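Local coordinates for protein D-glyceraldehyde dehydrogenase (NADP(+)) (Thermoplasma acidophilum, PDB 5IZD) that catalyses the NADP-dependent oxidation of D-glyceraldehyde to glycerate in the non-phosphorylated Entner-Doudoroff pathway, at residues 428-433 with 449-454. Sequence-based numbering, arbitrary orientation.
Sequences IRFGEL and GFRMTG
F450 turns the edge of its ring to F430 O and G431 N, with R429 CA over one face, and this is the tightly packed part of the contact: CD1 lies 3.4 Å from R429 O. An apolar ring suits the place, since its C-H edge can come up to backbone carbonyls. Beside it G431 CA and G449 CA approach to 3.8 Å, where a side chain on G431 would collide with G449. F450 CE2 also stands over the centre of the R429 guanidinium; bends at chi2 and chi3 (-82° and -71°) fold this arginine, whose NH2 still donates a hydrogen bond to P138 O of the second subunit. The segment 428-433 leads from helix 418-427 into strand 432-435 of the aldehyde dehydrogenase catalytic domain, where E432 and L433 pair in parallel with a strand of that subunit. The more open side belongs to R451, the one touching residue not fully buried. Its guanidinium has N-H groups enough to grip R429 O end-on with NH1 and NH2, each at 3.0 Å, while NH2 also donates to Y407 O and lies 3.5 Å above the F430 ring, toward its rim. An alanine here would probably leave R429 O without both donors and Y407 O without one.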
loop_
_atom_site.group_PDB
_atom_site.type_symbol
_atom_site.label_atom_id
_atom_site.label_comp_id
_atom_site.label_asym_id
_atom_site.label_seq_id
_atom_site.Cartn_x
_atom_site.Cartn_y
_atom_site.Cartn_z
ATOM N N ILE A 428 17.317 -10.960 15.707
ATOM C CA ILE A 428 16.685 -10.650 17.023
ATOM C C ILE A 428 15.201 -10.699 16.805
ATOM O O ILE A 428 14.601 -9.785 16.198
ATOM C CB ILE A 428 17.094 -9.263 17.621
ATOM C CG1 ILE A 428 18.600 -9.188 17.891
ATOM C CG2 ILE A 428 16.303 -8.939 18.889
ATOM C CD1 ILE A 428 19.027 -9.963 19.106
ATOM N N ARG A 429 14.609 -11.781 17.302
ATOM C CA ARG A 429 13.246 -12.100 16.958
ATOM C C ARG A 429 12.349 -11.458 17.968
ATOM O O ARG A 429 11.676 -12.166 18.748
ATOM C CB ARG A 429 13.058 -13.602 16.905
ATOM C CG ARG A 429 13.837 -14.268 15.785
ATOM C CD ARG A 429 13.111 -14.175 14.462
ATOM N NE ARG A 429 11.939 -15.017 14.433
ATOM C CZ ARG A 429 11.039 -15.024 13.444
ATOM N NH1 ARG A 429 11.177 -14.233 12.394
ATOM N NH2 ARG A 429 9.982 -15.822 13.506
ATOM N N PHE A 430 12.379 -10.118 17.973
ATOM C CA PHE A 430 11.573 -9.291 18.894
ATOM C C PHE A 430 10.829 -8.293 18.034
ATOM O O PHE A 430 11.299 -7.953 16.942
ATOM C CB PHE A 430 12.449 -8.585 19.930
ATOM C CG PHE A 430 12.788 -9.471 21.072
ATOM C CD1 PHE A 430 13.705 -10.506 20.911
ATOM C CD2 PHE A 430 12.130 -9.339 22.287
ATOM C CE1 PHE A 430 13.974 -11.399 21.937
ATOM C CE2 PHE A 430 12.387 -10.225 23.324
ATOM C CZ PHE A 430 13.320 -11.256 23.150
ATOM N N GLY A 431 9.674 -7.862 18.516
ATOM C CA GLY A 431 8.834 -6.901 17.771
ATOM C C GLY A 431 9.451 -5.527 17.657
ATOM O O GLY A 431 9.248 -4.855 16.632
ATOM N N GLU A 432 10.227 -5.121 18.661
ATOM C CA GLU A 432 10.945 -3.843 18.619
ATOM C C GLU A 432 12.409 -3.999 19.005
ATOM O O GLU A 432 12.727 -4.616 20.036
ATOM C CB GLU A 432 10.288 -2.782 19.521
ATOM C CG GLU A 432 8.821 -2.593 19.239
ATOM C CD GLU A 432 8.128 -1.597 20.138
ATOM O OE1 GLU A 432 7.084 -1.103 19.659
ATOM O OE2 GLU A 432 8.524 -1.361 21.333
ATOM N N LEU A 433 13.308 -3.492 18.135
ATOM C CA LEU A 433 14.722 -3.426 18.444
ATOM C C LEU A 433 15.130 -1.945 18.455
ATOM O O LEU A 433 15.029 -1.278 17.442
ATOM C CB LEU A 433 15.546 -4.281 17.466
ATOM C CG LEU A 433 17.067 -4.215 17.602
ATOM C CD1 LEU A 433 17.597 -4.792 18.901
ATOM C CD2 LEU A 433 17.705 -4.897 16.406
ATOM N N GLY A 449 4.781 -7.909 18.977
ATOM C CA GLY A 449 5.877 -8.807 19.257
ATOM C C GLY A 449 5.629 -10.227 18.894
ATOM O O GLY A 449 4.596 -10.552 18.321
ATOM N N PHE A 450 6.600 -11.054 19.236
ATOM C CA PHE A 450 6.600 -12.486 18.928
ATOM C C PHE A 450 6.245 -13.278 20.179
ATOM O O PHE A 450 6.297 -12.746 21.310
ATOM C CB PHE A 450 8.010 -12.956 18.437
ATOM C CG PHE A 450 8.442 -12.346 17.140
ATOM C CD1 PHE A 450 8.884 -11.046 17.095
ATOM C CD2 PHE A 450 8.350 -13.072 15.939
ATOM C CE1 PHE A 450 9.239 -10.460 15.881
ATOM C CE2 PHE A 450 8.704 -12.502 14.711
ATOM C CZ PHE A 450 9.181 -11.203 14.693
ATOM N N ARG A 451 5.945 -14.562 19.978
ATOM C CA ARG A 451 5.806 -15.526 21.049
ATOM C C ARG A 451 4.671 -15.073 22.018
ATOM O O ARG A 451 3.586 -14.801 21.566
ATOM C CB ARG A 451 7.153 -15.807 21.692
ATOM C CG ARG A 451 8.067 -16.603 20.726
ATOM C CD ARG A 451 9.435 -16.887 21.260
ATOM N NE ARG A 451 10.215 -15.684 21.638
ATOM C CZ ARG A 451 10.834 -14.829 20.788
ATOM N NH1 ARG A 451 10.761 -14.960 19.445
ATOM N NH2 ARG A 451 11.521 -13.807 21.281
ATOM N N MET A 452 4.928 -14.897 23.306
ATOM C CA MET A 452 3.812 -14.642 24.226
ATOM C C MET A 452 3.380 -13.192 24.300
ATOM O O MET A 452 2.569 -12.862 25.176
ATOM C CB MET A 452 4.113 -15.185 25.646
ATOM C CG MET A 452 4.219 -16.703 25.797
ATOM S SD MET A 452 2.839 -17.606 25.090
ATOM C CE MET A 452 1.559 -17.056 26.246
ATOM N N THR A 453 3.802 -12.346 23.376
ATOM C CA THR A 453 3.514 -10.942 23.394
ATOM C C THR A 453 2.011 -10.669 23.192
ATOM O O THR A 453 1.478 -9.726 23.740
ATOM C CB THR A 453 4.285 -10.152 22.306
ATOM O OG1 THR A 453 5.720 -10.354 22.411
ATOM C CG2 THR A 453 3.946 -8.624 22.410
ATOM N N GLY A 454 1.349 -11.426 22.319
ATOM C CA GLY A 454 -0.100 -11.320 22.251
ATOM C C GLY A 454 -0.619 -11.497 20.845
ATOM O O GLY A 454 -0.315 -12.505 20.209
#